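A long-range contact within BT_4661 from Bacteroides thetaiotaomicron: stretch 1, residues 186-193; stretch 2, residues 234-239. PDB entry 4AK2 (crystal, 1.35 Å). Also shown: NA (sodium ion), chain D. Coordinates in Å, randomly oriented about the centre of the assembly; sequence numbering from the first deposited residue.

Stretch 1, residues 186-193: NFLSEMWN
Stretch 2 234-239: NLWRNK

A carbonyl oxygen that binds a metal and, at roughly a right angle to it, meets a thioether is the most unusual feature of this contact in BT_4661. L235 O lies 2.7 Å from the sodium ion NA, whose other ligands are a water, its oxygen 2.3 Å from NA, and an atom from elsewhere in the structure; the same L235 O is 3.4 Å from M191 SD. Around this point the contact illustrates a general principle: a helix can pack against an irregular segment through an apolar centre, with directional polar bonding confined to one place.

The first stretch supplies the helix, which starts at F187 (phi/psi -62/-41) and runs on beyond N193. N186 precedes it in an extended conformation (-149/-173) as the N-cap. With chi1 in p at 58°, its OD1 accepts from S189 N at 3.0 Å, while N186 N donates to S189 OG at 2.9 Å, so that cap residue and first turn are bonded reciprocally. Regular i to i+4 bonds follow, among them M191 N to F187 O at 2.9 Å and W192 N to L188 O at 2.8 Å.

The second stretch has no such regularity. N234 has positive phi (68/19), L235 adopts -113/-35 and W236 -89/75, and the chain then extends as a short strand through R237 (-169/161) and N238 (-150/-176). A weak hydrogen bond from R237 N to L235 O, 2.9 Å long, spans the bend. In register, M191 faces W236, their CA atoms 7.0 Å apart.

W236 is the apolar hub. Its CA-to-CB bond points sideways, yet chi1 of -68° (m) and chi2 of 86° bring the indole close to the helix. L188 CD2 approaches W236 CZ3 at 4.1 Å, and F187 CE2 approaches W236 CE3 at 4.1 Å, both near the plane of the indole and so at its edge. M191 CG meets W236 CE3 obliquely at 4.0 Å, and W192 CZ3 lies 4.4 Å from W236 CH2, which sits at the edge of the W192 ring. These contacts pack rings and aliphatic groups without a face-to-face stack.

The CA-to-CB bond of M191 points toward the other stretch, and its side chain folds through chi1 -71° (m), chi2 -57° (m) and chi3 97°, outside the usual wells. Its SD is 5.0 Å from the centroid of the six-membered ring of W236, 38° off the ring normal, and its CE reaches 3.5 Å from R237 O. The side chain thus follows the turning backbone as well as the indole.

The polar bond lies between E190 and N238, whose CA-to-CB bonds both point toward the opposing stretch. E190 is extended (chi1 -177°, chi2 175°, both t) and N238 is p at 68°; N238 ND2 donates to E190 OE2 at 2.9 Å, with an N-H...O angle of 154°. The same ND2 lies 4.1 Å from F187 CE1, at the ring edge, placing this amide beside the apolar cluster. F187 itself is t at -172°.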

# COMPACT_ATOMS: atom_id res chain seq x y z
N ASN A 186 -14.59 -11.97 -3.50
CA ASN A 186 -13.82 -11.36 -2.42
C ASN A 186 -14.06 -9.86 -2.39
O ASN A 186 -14.95 -9.36 -3.12
CB ASN A 186 -12.32 -11.73 -2.50
CG ASN A 186 -11.66 -11.33 -3.81
OD1 ASN A 186 -12.18 -10.49 -4.57
ND2 ASN A 186 -10.52 -11.97 -4.11
N PHE A 187 -13.32 -9.13 -1.55
CA PHE A 187 -13.65 -7.72 -1.39
C PHE A 187 -13.49 -7.00 -2.72
O PHE A 187 -14.33 -6.14 -3.08
CB PHE A 187 -12.85 -7.08 -0.28
CG PHE A 187 -13.31 -5.69 0.04
CD1 PHE A 187 -14.60 -5.47 0.53
CD2 PHE A 187 -12.47 -4.60 -0.15
CE1 PHE A 187 -15.06 -4.19 0.84
CE2 PHE A 187 -12.93 -3.32 0.17
CZ PHE A 187 -14.21 -3.11 0.66
N LEU A 188 -12.43 -7.33 -3.48
CA LEU A 188 -12.23 -6.64 -4.75
C LEU A 188 -13.28 -6.97 -5.78
O LEU A 188 -13.69 -6.10 -6.54
CB LEU A 188 -10.84 -6.86 -5.33
CG LEU A 188 -9.75 -6.14 -4.54
CD1 LEU A 188 -8.41 -6.44 -5.20
CD2 LEU A 188 -9.92 -4.61 -4.49
N SER A 189 -13.75 -8.22 -5.86
CA SER A 189 -14.82 -8.49 -6.82
C SER A 189 -16.09 -7.74 -6.45
O SER A 189 -16.82 -7.27 -7.31
CB SER A 189 -15.07 -9.99 -7.04
OG SER A 189 -15.58 -10.60 -5.86
N GLU A 190 -16.35 -7.62 -5.16
CA GLU A 190 -17.51 -6.89 -4.70
C GLU A 190 -17.36 -5.38 -5.08
O GLU A 190 -18.29 -4.75 -5.62
CB GLU A 190 -17.70 -7.05 -3.20
CG GLU A 190 -18.94 -6.34 -2.75
CD GLU A 190 -19.27 -6.53 -1.28
OE1 GLU A 190 -18.75 -7.49 -0.67
OE2 GLU A 190 -20.07 -5.74 -0.76
N MET A 191 -16.19 -4.79 -4.82
CA MET A 191 -15.92 -3.41 -5.23
C MET A 191 -16.06 -3.25 -6.74
O MET A 191 -16.69 -2.30 -7.22
CB MET A 191 -14.54 -2.97 -4.76
CG MET A 191 -14.43 -2.77 -3.25
SD MET A 191 -15.61 -1.60 -2.54
CE MET A 191 -16.92 -2.69 -1.93
N TRP A 192 -15.46 -4.14 -7.50
CA TRP A 192 -15.54 -4.04 -8.94
C TRP A 192 -16.96 -4.06 -9.42
O TRP A 192 -17.38 -3.24 -10.24
CB TRP A 192 -14.74 -5.18 -9.60
CG TRP A 192 -13.42 -4.75 -10.15
CD1 TRP A 192 -12.96 -4.89 -11.47
CD2 TRP A 192 -12.35 -3.99 -9.46
NE1 TRP A 192 -11.72 -4.33 -11.62
CE2 TRP A 192 -11.28 -3.78 -10.45
CE3 TRP A 192 -12.14 -3.53 -8.14
CZ2 TRP A 192 -10.10 -3.13 -10.12
CZ3 TRP A 192 -10.95 -2.85 -7.84
CH2 TRP A 192 -9.95 -2.67 -8.80
N ASN A 193 -17.71 -5.04 -8.92
CA ASN A 193 -19.09 -5.18 -9.32
C ASN A 193 -19.94 -3.94 -8.96
O ASN A 193 -20.86 -3.56 -9.70
CB ASN A 193 -19.66 -6.46 -8.74
CG ASN A 193 -18.95 -7.74 -9.24
OD1 ASN A 193 -18.01 -7.75 -10.10
ND2 ASN A 193 -19.38 -8.86 -8.69
N ASN A 234 -16.94 7.55 -0.39
CA ASN A 234 -18.18 6.81 -0.21
C ASN A 234 -18.32 5.56 -1.09
O ASN A 234 -19.44 5.06 -1.24
CB ASN A 234 -19.42 7.73 -0.39
CG ASN A 234 -20.70 7.12 0.18
OD1 ASN A 234 -20.68 6.59 1.29
ND2 ASN A 234 -21.82 7.19 -0.56
N LEU A 235 -17.21 5.03 -1.63
CA LEU A 235 -17.28 3.84 -2.51
C LEU A 235 -16.62 2.61 -1.88
O LEU A 235 -17.06 1.48 -2.10
CB LEU A 235 -16.62 4.16 -3.87
CG LEU A 235 -17.30 5.32 -4.62
CD1 LEU A 235 -16.63 5.50 -5.98
CD2 LEU A 235 -18.79 5.07 -4.79
N TRP A 236 -15.54 2.81 -1.11
CA TRP A 236 -14.79 1.70 -0.54
C TRP A 236 -15.41 1.35 0.79
O TRP A 236 -14.87 1.65 1.86
CB TRP A 236 -13.33 2.06 -0.42
CG TRP A 236 -12.64 2.22 -1.74
CD1 TRP A 236 -12.57 3.36 -2.57
CD2 TRP A 236 -11.91 1.16 -2.43
NE1 TRP A 236 -11.84 3.06 -3.71
CE2 TRP A 236 -11.39 1.75 -3.65
CE3 TRP A 236 -11.59 -0.17 -2.12
CZ2 TRP A 236 -10.62 1.02 -4.55
CZ3 TRP A 236 -10.82 -0.91 -3.03
CH2 TRP A 236 -10.37 -0.34 -4.23
N ARG A 237 -16.57 0.71 0.70
CA ARG A 237 -17.40 0.38 1.85
C ARG A 237 -18.48 -0.59 1.37
O ARG A 237 -18.81 -0.66 0.17
CB ARG A 237 -18.06 1.65 2.42
CG ARG A 237 -19.20 2.20 1.56
CD ARG A 237 -19.78 3.53 2.10
NE ARG A 237 -20.53 3.34 3.36
CZ ARG A 237 -21.67 3.95 3.72
NH1 ARG A 237 -22.19 4.92 2.99
NH2 ARG A 237 -22.28 3.61 4.84
N ASN A 238 -19.06 -1.28 2.32
CA ASN A 238 -20.27 -2.04 2.09
C ASN A 238 -21.05 -2.08 3.40
O ASN A 238 -20.69 -1.35 4.36
CB ASN A 238 -19.99 -3.43 1.48
CG ASN A 238 -19.28 -4.40 2.44
OD1 ASN A 238 -19.12 -4.15 3.63
ND2 ASN A 238 -18.84 -5.52 1.89
N LYS A 239 -22.17 -2.80 3.42
CA LYS A 239 -23.06 -2.77 4.58
C LYS A 239 -22.33 -3.24 5.83
O LYS A 239 -22.50 -2.67 6.94
CB LYS A 239 -24.34 -3.57 4.33
NA NA D . -18.87 0.83 -4.02
O HOH W 1 -21.05 1.58 -3.68